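Local coordinates for putative iron-uptake ABC transport system,periplasmic iron-binding protein (Campylobacter jejuni, PDB 3E13) that binds ferric iron and probably delivers it from the periplasm to an ABC transporter for uptake into the cell, at residues L4-A9 with A53-T58; K101-I106 with T231-S236; P224-R229 with T290-Q295. All blocks are in the same frame, centred on the assembly; numbering follows the deposited sequence.

Contact 1: residues L4-A9 with A53-T58; sequences LNIYSA and ADIFIT
Tyr7 and Ile55 meet through their backbones where strand 4-8 runs parallel to strand 55-58, the two axes 4.7 Å apart at closest and 27° from one another. The parallel pairing shows in the alternation of bonds: Tyr7 N donates to Ile55 O (2.9 Å), Ile57 N to Tyr7 O, and Ala9 N to Ile57 O at 2.8 Å in an almost straight bond. At the start of the pairing Asn5 O accepts twice, from Asp54 N (2.8 Å) and, more bent, from Ile55 N.

With CG anti to the carbonyl carbon (chi1 -63°), Asp54 closes this end: OD2 takes the Asn5 N-H on the lone pair anti to its other oxygen, 2.8 Å from Asn5 N, and also accepts from Asn246. Leu4 CD1 rests on Asp54 CB. On the face carrying Ile6, Ser8, Ile55 and Ile57, Ile6 CG2 presses on Ile57 CD1 (3.5 Å), while Ile6 runs alongside Ile55 in the same direction, CG1 against CB. Across the sheet, Tyr7 receives a CH-pi contact, with Ala53 CB 3.7 Å from the ring centroid and only 3° off its normal; the phenol hydroxyl bonds to Glu47.

Strand 29-34 pairs with the other edge of strand 4-8. Helix 247-257 packs on Leu4, Ile6 and Ile55, and helix 37-47 on Tyr7 and Ala53, giving a sheet layered between helices.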
loop_
_atom_site.group_PDB
_atom_site.type_symbol
_atom_site.label_atom_id
_atom_site.label_comp_id
_atom_site.label_asym_id
_atom_site.label_seq_id
_atom_site.Cartn_x
_atom_site.Cartn_y
_atom_site.Cartn_z
ATOM N N LEU A 4 -9.759 20.757 9.753
ATOM C CA LEU A 4 -9.717 19.789 8.636
ATOM C C LEU A 4 -9.808 18.397 9.229
ATOM O O LEU A 4 -9.047 18.043 10.085
ATOM C CB LEU A 4 -8.436 19.949 7.794
ATOM C CG LEU A 4 -8.361 18.904 6.670
ATOM C CD1 LEU A 4 -9.349 19.196 5.549
ATOM C CD2 LEU A 4 -6.931 18.897 6.144
ATOM N N ASN A 5 -10.812 17.627 8.814
ATOM C CA ASN A 5 -11.073 16.315 9.366
ATOM C C ASN A 5 -10.592 15.189 8.436
ATOM O O ASN A 5 -11.112 15.049 7.332
ATOM C CB ASN A 5 -12.572 16.210 9.618
ATOM C CG ASN A 5 -13.045 17.234 10.681
ATOM O OD1 ASN A 5 -12.425 17.338 11.744
ATOM N ND2 ASN A 5 -14.103 17.964 10.395
ATOM N N ILE A 6 -9.543 14.478 8.847
ATOM C CA ILE A 6 -8.933 13.428 8.043
ATOM C C ILE A 6 -9.277 12.062 8.619
ATOM O O ILE A 6 -9.039 11.830 9.800
ATOM C CB ILE A 6 -7.408 13.609 8.038
ATOM C CG1 ILE A 6 -7.073 14.957 7.407
ATOM C CG2 ILE A 6 -6.735 12.409 7.356
ATOM C CD1 ILE A 6 -5.582 15.240 7.211
ATOM N N TYR A 7 -9.840 11.198 7.784
ATOM C CA TYR A 7 -10.024 9.783 8.060
ATOM C C TYR A 7 -8.911 9.052 7.283
ATOM O O TYR A 7 -8.901 9.090 6.074
ATOM C CB TYR A 7 -11.392 9.315 7.541
ATOM C CG TYR A 7 -12.596 9.632 8.422
ATOM C CD1 TYR A 7 -12.558 10.604 9.386
ATOM C CD2 TYR A 7 -13.795 9.032 8.169
ATOM C CE1 TYR A 7 -13.716 10.926 10.172
ATOM C CE2 TYR A 7 -14.940 9.323 8.931
ATOM C CZ TYR A 7 -14.897 10.281 9.906
ATOM O OH TYR A 7 -16.057 10.601 10.612
ATOM N N SER A 8 -8.008 8.396 7.998
ATOM C CA SER A 8 -6.821 7.801 7.410
ATOM C C SER A 8 -6.609 6.351 7.743
ATOM O O SER A 8 -6.640 5.961 8.910
ATOM C CB SER A 8 -5.584 8.578 7.821
ATOM O OG SER A 8 -4.418 7.925 7.283
ATOM N N ALA A 9 -6.411 5.547 6.701
ATOM C CA ALA A 9 -6.046 4.163 6.834
ATOM C C ALA A 9 -4.536 3.943 6.670
ATOM O O ALA A 9 -4.088 2.824 6.633
ATOM C CB ALA A 9 -6.852 3.283 5.863
ATOM N N ALA A 53 -16.038 14.173 8.116
ATOM C CA ALA A 53 -14.849 13.965 7.265
ATOM C C ALA A 53 -14.749 14.949 6.140
ATOM O O ALA A 53 -15.722 15.244 5.421
ATOM C CB ALA A 53 -14.835 12.546 6.696
ATOM N N ASP A 54 -13.516 15.418 5.898
ATOM C CA ASP A 54 -13.150 16.173 4.724
ATOM C C ASP A 54 -12.254 15.392 3.745
ATOM O O ASP A 54 -12.307 15.622 2.543
ATOM C CB ASP A 54 -12.359 17.427 5.120
ATOM C CG ASP A 54 -13.163 18.376 5.960
ATOM O OD1 ASP A 54 -14.192 18.860 5.453
ATOM O OD2 ASP A 54 -12.841 18.638 7.121
ATOM N N ILE A 55 -11.473 14.463 4.286
ATOM C CA ILE A 55 -10.412 13.777 3.546
ATOM C C ILE A 55 -10.431 12.297 3.942
ATOM O O ILE A 55 -10.567 11.953 5.133
ATOM C CB ILE A 55 -9.021 14.426 3.865
ATOM C CG1 ILE A 55 -8.892 15.826 3.247
ATOM C CG2 ILE A 55 -7.874 13.487 3.521
ATOM C CD1 ILE A 55 -8.589 15.832 1.779
ATOM N N PHE A 56 -10.213 11.456 2.925
ATOM C CA PHE A 56 -9.989 10.032 3.093
ATOM C C PHE A 56 -8.590 9.743 2.553
ATOM O O PHE A 56 -8.302 10.019 1.415
ATOM C CB PHE A 56 -11.082 9.221 2.342
ATOM C CG PHE A 56 -10.993 7.703 2.520
ATOM C CD1 PHE A 56 -10.684 7.136 3.770
ATOM C CD2 PHE A 56 -11.238 6.833 1.452
ATOM C CE1 PHE A 56 -10.577 5.768 3.946
ATOM C CE2 PHE A 56 -11.191 5.459 1.631
ATOM C CZ PHE A 56 -10.872 4.918 2.884
ATOM N N ILE A 57 -7.720 9.211 3.390
ATOM C CA ILE A 57 -6.380 8.779 2.984
ATOM C C ILE A 57 -6.269 7.259 3.146
ATOM O O ILE A 57 -6.711 6.697 4.166
ATOM C CB ILE A 57 -5.258 9.444 3.843
ATOM C CG1 ILE A 57 -5.461 10.907 3.963
ATOM C CG2 ILE A 57 -3.888 9.176 3.160
ATOM C CD1 ILE A 57 -4.372 11.618 4.832
ATOM N N THR A 58 -5.725 6.587 2.130
ATOM C CA THR A 58 -5.527 5.121 2.170
ATOM C C THR A 58 -4.084 4.788 1.903
ATOM O O THR A 58 -3.276 5.648 1.496
ATOM C CB THR A 58 -6.330 4.401 1.092
ATOM O OG1 THR A 58 -5.726 4.698 -0.174
ATOM C CG2 THR A 58 -7.794 4.822 1.059
#

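Contact 2: residues K101-I106 with T231-S236; sequences KRARII and THINIS
Arg102 and Asn234 form the hydrogen-bonded pair of an antiparallel junction: Arg102 N donates to Asn234 O (2.9 Å) and Asn234 N to Arg102 O (3.0 Å). Arg104 N to His232 O, at 3.1 Å, extends the pairing, and the strand axes, at 139°, are far from strictly antiparallel.

The Arg102 side chain leaves CB with CG in the crowded position between backbone N and carbonyl carbon (chi1 54°), then bends at chi2 and chi3, a course that folds it back over the partner strand. CG passes 3.6 Å from Asn234 O. CD follows at 3.5 Å from Asn234 O and also meets the Ile235 carbonyl carbon. NE lies near Ser236, whose CB sits over one face of the guanidinium, 4.0 Å from NE. At the tip, NH2 makes a salt bridge with Glu272 and a hydrogen bond to Tyr12 OH, so the group is held in place beside an iron ligand.

On the face carrying Lys101 and Ala103, Ala103 CB meets Ile233 CD1 and Thr231 CG2. The Lys101 side chain passes across Ile233, CE 3.9 Å from CG2, its amine going on to Glu293.

The pairing belongs to the mixed sheet of this periplasmic-binding-protein fold, whose antiparallel strands include the hinge region, with the iron site alongside: the Arg102 side chain comes within about 4 Å of the ferric ion at nearest atoms. His11, Tyr12, Tyr143, Tyr199 and Tyr200 bind the iron, and the positive charge of Arg102 may favour the phenolate form of nearby tyrosines.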
loop_
_atom_site.group_PDB
_atom_site.type_symbol
_atom_site.label_atom_id
_atom_site.label_comp_id
_atom_site.label_asym_id
_atom_site.label_seq_id
_atom_site.Cartn_x
_atom_site.Cartn_y
_atom_site.Cartn_z
ATOM N N LYS A 101 4.074 5.670 -4.198
ATOM C CA LYS A 101 4.058 4.322 -4.694
ATOM C C LYS A 101 4.805 3.407 -3.719
ATOM O O LYS A 101 5.699 3.831 -2.964
ATOM C CB LYS A 101 4.748 4.195 -6.084
ATOM C CG LYS A 101 3.964 4.843 -7.192
ATOM C CD LYS A 101 4.881 5.229 -8.400
ATOM C CE LYS A 101 5.276 4.012 -9.210
ATOM N NZ LYS A 101 6.313 4.376 -10.292
ATOM N N ARG A 102 4.425 2.147 -3.742
ATOM C CA ARG A 102 5.093 1.077 -2.978
ATOM C C ARG A 102 5.021 -0.224 -3.782
ATOM O O ARG A 102 4.166 -0.379 -4.597
ATOM C CB ARG A 102 4.459 0.938 -1.579
ATOM C CG ARG A 102 2.934 0.730 -1.600
ATOM C CD ARG A 102 2.110 2.040 -1.392
ATOM N NE ARG A 102 2.378 2.659 -0.109
ATOM C CZ ARG A 102 1.998 2.225 1.096
ATOM N NH1 ARG A 102 1.293 1.120 1.221
ATOM N NH2 ARG A 102 2.279 2.926 2.179
ATOM N N ALA A 103 5.948 -1.144 -3.569
ATOM C CA ALA A 103 5.995 -2.388 -4.300
ATOM C C ALA A 103 5.813 -3.557 -3.311
ATOM O O ALA A 103 6.407 -3.534 -2.227
ATOM C CB ALA A 103 7.337 -2.509 -5.026
ATOM N N ARG A 104 4.980 -4.538 -3.684
ATOM C CA ARG A 104 4.750 -5.694 -2.856
ATOM C C ARG A 104 5.675 -6.800 -3.392
ATOM O O ARG A 104 5.487 -7.335 -4.504
ATOM C CB ARG A 104 3.277 -6.096 -2.845
ATOM C CG ARG A 104 2.947 -7.041 -1.703
ATOM C CD ARG A 104 1.556 -6.895 -1.234
ATOM N NE ARG A 104 1.278 -7.622 0.003
ATOM C CZ ARG A 104 1.612 -7.208 1.232
ATOM N NH1 ARG A 104 2.291 -6.090 1.384
ATOM N NH2 ARG A 104 1.325 -7.925 2.322
ATOM N N ILE A 105 6.690 -7.103 -2.592
ATOM C CA ILE A 105 7.765 -8.004 -3.007
ATOM C C ILE A 105 7.804 -9.251 -2.183
ATOM O O ILE A 105 6.960 -9.455 -1.280
ATOM C CB ILE A 105 9.131 -7.240 -2.993
ATOM C CG1 ILE A 105 9.451 -6.628 -1.624
ATOM C CG2 ILE A 105 9.044 -6.071 -4.042
ATOM C CD1 ILE A 105 9.834 -7.614 -0.542
ATOM N N ILE A 106 8.762 -10.117 -2.475
ATOM C CA ILE A 106 8.927 -11.347 -1.682
ATOM C C ILE A 106 10.279 -11.196 -0.975
ATOM O O ILE A 106 11.317 -11.018 -1.624
ATOM C CB ILE A 106 8.893 -12.588 -2.557
ATOM C CG1 ILE A 106 7.561 -12.731 -3.282
ATOM C CG2 ILE A 106 9.150 -13.875 -1.711
ATOM C CD1 ILE A 106 7.599 -13.714 -4.470
ATOM N N THR A 231 6.944 -6.105 -11.290
ATOM C CA THR A 231 6.501 -6.209 -9.915
ATOM C C THR A 231 5.224 -5.385 -9.686
ATOM O O THR A 231 5.018 -4.300 -10.238
ATOM C CB THR A 231 7.699 -5.693 -9.049
ATOM O OG1 THR A 231 8.800 -6.640 -9.117
ATOM C CG2 THR A 231 7.284 -5.512 -7.564
ATOM N N HIS A 232 4.388 -5.895 -8.775
ATOM C CA HIS A 232 3.177 -5.226 -8.326
ATOM C C HIS A 232 3.461 -3.920 -7.583
ATOM O O HIS A 232 4.168 -3.902 -6.609
ATOM C CB HIS A 232 2.384 -6.153 -7.406
ATOM C CG HIS A 232 1.072 -5.584 -6.965
ATOM N ND1 HIS A 232 0.772 -5.256 -5.647
ATOM C CD2 HIS A 232 -0.013 -5.265 -7.688
ATOM C CE1 HIS A 232 -0.474 -4.799 -5.595
ATOM N NE2 HIS A 232 -0.977 -4.811 -6.813
ATOM N N ILE A 233 2.951 -2.841 -8.161
ATOM C CA ILE A 233 2.943 -1.520 -7.571
ATOM C C ILE A 233 1.528 -1.217 -7.050
ATOM O O ILE A 233 0.514 -1.488 -7.739
ATOM C CB ILE A 233 3.320 -0.483 -8.644
ATOM C CG1 ILE A 233 4.752 -0.755 -9.160
ATOM C CG2 ILE A 233 3.206 0.911 -8.099
ATOM C CD1 ILE A 233 5.786 -0.600 -8.168
ATOM N N ASN A 234 1.458 -0.667 -5.835
ATOM C CA ASN A 234 0.238 -0.137 -5.255
ATOM C C ASN A 234 0.554 1.291 -4.830
ATOM O O ASN A 234 1.734 1.716 -4.840
ATOM C CB ASN A 234 -0.195 -1.023 -4.063
ATOM C CG ASN A 234 -1.663 -0.844 -3.661
ATOM O OD1 ASN A 234 -2.373 0.075 -4.105
ATOM N ND2 ASN A 234 -2.143 -1.758 -2.813
ATOM N N ILE A 235 -0.471 2.095 -4.576
ATOM C CA ILE A 235 -0.296 3.462 -4.108
ATOM C C ILE A 235 -0.876 3.672 -2.739
ATOM O O ILE A 235 -1.795 2.980 -2.361
ATOM C CB ILE A 235 -0.939 4.478 -5.114
ATOM C CG1 ILE A 235 -2.478 4.236 -5.281
ATOM C CG2 ILE A 235 -0.143 4.420 -6.433
ATOM C CD1 ILE A 235 -3.256 5.410 -5.855
ATOM N N SER A 236 -0.360 4.671 -2.033
ATOM C CA SER A 236 -1.087 5.307 -0.976
ATOM C C SER A 236 -1.690 6.537 -1.694
ATOM O O SER A 236 -1.092 7.123 -2.622
ATOM C CB SER A 236 -0.198 5.710 0.180
ATOM O OG SER A 236 -0.824 6.592 1.075
#

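Contact 3: residues P224-R229 with T290-Q295; sequences PNQDNR and TFKEDQ
Gln226 and Lys292 carry a surface contact between two loops of the periplasmic-binding-protein fold. Loop 224-229 connects strand 219-222 to strand 233-241, and loop 290-295 connects helix 283-288 to helix 298-302. Neither segment has regular secondary structure; residues Asn225 to Asn228 form a type I beta turn, closed by Asn228 N to Asn225 O.

The evidence for a specific join is a two-way bond between the Gln226 amide and the Lys292 backbone. Gln226 OE1 accepts from Lys292 N at 2.8 Å, in its carbonyl plane and on a lone pair, with an N-H...O angle of 170°. Gln226 NE2 returns a bond to Lys292 O (3.1 Å), again on a lone pair, and Lys292 O lies near the amide plane. OE1 and an N-H on the same side of the amide thus grip N and O of one residue, which fixes the rotation of the amide. The bend at chi2 (-52°) brings the amide round to Lys292.

The Lys292 side chain runs past Gln226 in the opposite direction, bent at chi3, and its ammonium reaches the turn. There NZ donates to Gln226 O at 2.8 Å, from above that carbonyl plane, and to Asn228 O at 3.0 Å, so one charge ties together two carbonyls of the turn.

Farther along, Arg229 and Asp294 cross, their guanidinium and carboxylate planes 45° apart. Their direct salt bridge is long, and Arg229 has a second acidic partner in Asp155 through NH1, while Asp294 OD2 accepts from Ile296 N and OD1 from Asn154. A water bridges the pair: held at the guanidinium edge, it accepts from Arg229 NE at 3.0 Å and donates to Asp294 OD1 at 2.7 Å.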
loop_
_atom_site.group_PDB
_atom_site.type_symbol
_atom_site.label_atom_id
_atom_site.label_comp_id
_atom_site.label_asym_id
_atom_site.label_seq_id
_atom_site.Cartn_x
_atom_site.Cartn_y
_atom_site.Cartn_z
ATOM N N PRO A 224 9.300 -9.530 -7.768
ATOM C CA PRO A 224 8.728 -10.578 -8.590
ATOM C C PRO A 224 8.507 -10.168 -10.039
ATOM O O PRO A 224 8.280 -8.998 -10.365
ATOM C CB PRO A 224 7.415 -10.933 -7.863
ATOM C CG PRO A 224 7.684 -10.494 -6.441
ATOM C CD PRO A 224 8.418 -9.206 -6.641
ATOM N N ASN A 225 8.567 -11.180 -10.869
ATOM C CA ASN A 225 8.167 -11.135 -12.273
ATOM C C ASN A 225 9.080 -10.319 -13.183
ATOM O O ASN A 225 8.614 -9.739 -14.167
ATOM C CB ASN A 225 6.698 -10.712 -12.399
ATOM C CG ASN A 225 5.730 -11.748 -11.825
ATOM O OD1 ASN A 225 5.687 -11.943 -10.626
ATOM N ND2 ASN A 225 4.935 -12.399 -12.700
ATOM N N GLN A 226 10.344 -10.220 -12.820
ATOM C CA GLN A 226 11.314 -9.464 -13.609
ATOM C C GLN A 226 11.494 -10.018 -15.005
ATOM O O GLN A 226 11.857 -9.259 -15.913
ATOM C CB GLN A 226 12.651 -9.376 -12.895
ATOM C CG GLN A 226 12.647 -8.570 -11.614
ATOM C CD GLN A 226 12.066 -7.229 -11.786
ATOM O OE1 GLN A 226 12.713 -6.361 -12.420
ATOM N NE2 GLN A 226 10.812 -7.015 -11.293
ATOM N N ASP A 227 11.241 -11.308 -15.186
ATOM C CA ASP A 227 11.405 -11.911 -16.521
ATOM C C ASP A 227 10.212 -11.653 -17.423
ATOM O O ASP A 227 10.240 -12.026 -18.612
ATOM C CB ASP A 227 11.665 -13.422 -16.435
ATOM C CG ASP A 227 12.871 -13.782 -15.593
ATOM O OD1 ASP A 227 13.922 -13.178 -15.805
ATOM O OD2 ASP A 227 12.821 -14.674 -14.695
ATOM N N ASN A 228 9.152 -11.013 -16.896
ATOM C CA ASN A 228 7.938 -10.854 -17.672
ATOM C C ASN A 228 7.309 -9.484 -17.375
ATOM O O ASN A 228 7.890 -8.469 -17.739
ATOM C CB ASN A 228 7.008 -12.078 -17.520
ATOM C CG ASN A 228 6.848 -12.549 -16.071
ATOM O OD1 ASN A 228 7.530 -13.500 -15.592
ATOM N ND2 ASN A 228 5.886 -11.957 -15.406
ATOM N N ARG A 229 6.181 -9.446 -16.668
ATOM C CA ARG A 229 5.394 -8.230 -16.543
ATOM C C ARG A 229 5.878 -7.207 -15.518
ATOM O O ARG A 229 5.469 -6.039 -15.570
ATOM C CB ARG A 229 3.933 -8.612 -16.272
ATOM C CG ARG A 229 3.622 -9.223 -14.915
ATOM C CD ARG A 229 2.165 -9.325 -14.647
ATOM N NE ARG A 229 1.790 -9.862 -13.345
ATOM C CZ ARG A 229 1.332 -11.062 -13.096
ATOM N NH1 ARG A 229 1.275 -11.983 -14.055
ATOM N NH2 ARG A 229 0.898 -11.350 -11.870
ATOM N N THR A 290 17.129 -1.334 -8.475
ATOM C CA THR A 290 16.268 -0.979 -9.593
ATOM C C THR A 290 15.478 -2.245 -9.979
ATOM O O THR A 290 15.880 -3.401 -9.686
ATOM C CB THR A 290 17.071 -0.462 -10.785
ATOM O OG1 THR A 290 18.103 -1.399 -11.094
ATOM C CG2 THR A 290 17.748 0.867 -10.424
ATOM N N PHE A 291 14.317 -2.048 -10.567
ATOM C CA PHE A 291 13.444 -3.153 -10.928
ATOM C C PHE A 291 12.411 -2.749 -11.972
ATOM O O PHE A 291 12.093 -1.571 -12.101
ATOM C CB PHE A 291 12.722 -3.711 -9.696
ATOM C CG PHE A 291 11.808 -2.727 -9.017
ATOM C CD1 PHE A 291 10.439 -2.869 -9.091
ATOM C CD2 PHE A 291 12.333 -1.720 -8.190
ATOM C CE1 PHE A 291 9.608 -1.985 -8.462
ATOM C CE2 PHE A 291 11.498 -0.826 -7.554
ATOM C CZ PHE A 291 10.120 -0.991 -7.680
ATOM N N LYS A 292 11.910 -3.744 -12.698
ATOM C CA LYS A 292 10.799 -3.565 -13.637
ATOM C C LYS A 292 9.495 -3.549 -12.878
ATOM O O LYS A 292 9.268 -4.425 -12.084
ATOM C CB LYS A 292 10.754 -4.744 -14.598
ATOM C CG LYS A 292 11.839 -4.671 -15.653
ATOM C CD LYS A 292 11.847 -5.881 -16.629
ATOM C CE LYS A 292 10.522 -6.443 -17.101
ATOM N NZ LYS A 292 10.722 -7.672 -17.961
ATOM N N GLU A 293 8.656 -2.571 -13.185
ATOM C CA GLU A 293 7.324 -2.408 -12.583
ATOM C C GLU A 293 6.234 -2.867 -13.537
ATOM O O GLU A 293 6.311 -2.667 -14.744
ATOM C CB GLU A 293 7.036 -0.929 -12.302
ATOM C CG GLU A 293 7.996 -0.313 -11.341
ATOM C CD GLU A 293 7.753 1.170 -11.109
ATOM O OE1 GLU A 293 6.714 1.732 -11.560
ATOM O OE2 GLU A 293 8.617 1.740 -10.436
ATOM N N ASP A 294 5.187 -3.477 -12.994
ATOM C CA ASP A 294 4.046 -3.795 -13.784
ATOM C C ASP A 294 3.480 -2.479 -14.354
ATOM O O ASP A 294 3.340 -1.457 -13.620
ATOM C CB ASP A 294 3.002 -4.479 -12.891
ATOM C CG ASP A 294 1.880 -5.126 -13.656
ATOM O OD1 ASP A 294 1.237 -6.070 -13.052
ATOM O OD2 ASP A 294 1.562 -4.786 -14.819
ATOM N N GLN A 295 3.208 -2.511 -15.651
ATOM C CA GLN A 295 2.668 -1.342 -16.352
ATOM C C GLN A 295 1.160 -1.170 -16.267
ATOM O O GLN A 295 0.617 -0.156 -16.733
ATOM C CB GLN A 295 3.150 -1.314 -17.803
ATOM C CG GLN A 295 4.663 -1.242 -17.927
ATOM C CD GLN A 295 5.253 -0.034 -17.310
ATOM O OE1 GLN A 295 5.998 -0.146 -16.319
ATOM N NE2 GLN A 295 4.893 1.126 -17.813
HETATM O O HOH W 1 2.681 -7.760 -11.459
HETATM O O HOH W 2 4.206 -4.655 -17.452
#

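Contact 1 and contact 2 belong to one mixed sheet, since strands 55-58 and 233-241 are neighbours in it; their centres are 22 Å apart, and they meet where Ser236 OG lies 2.7 Å from Thr58 O, a probable hydrogen bond. Contact 3 joins contact 2 at Thr231, whose O is 2.9 Å from Asp294 N and whose OG1 is 2.7 Å from Pro224 O; their centres are 11 Å apart. Contacts 1 and 3 do not touch, their nearest atoms about 17 Å apart. The ferric ion lies beside Arg102 of contact 2 and about 9 Å from the Ala9 side chain; the Phe291 side chain of contact 3 is about 10 Å from that of iron ligand Tyr199.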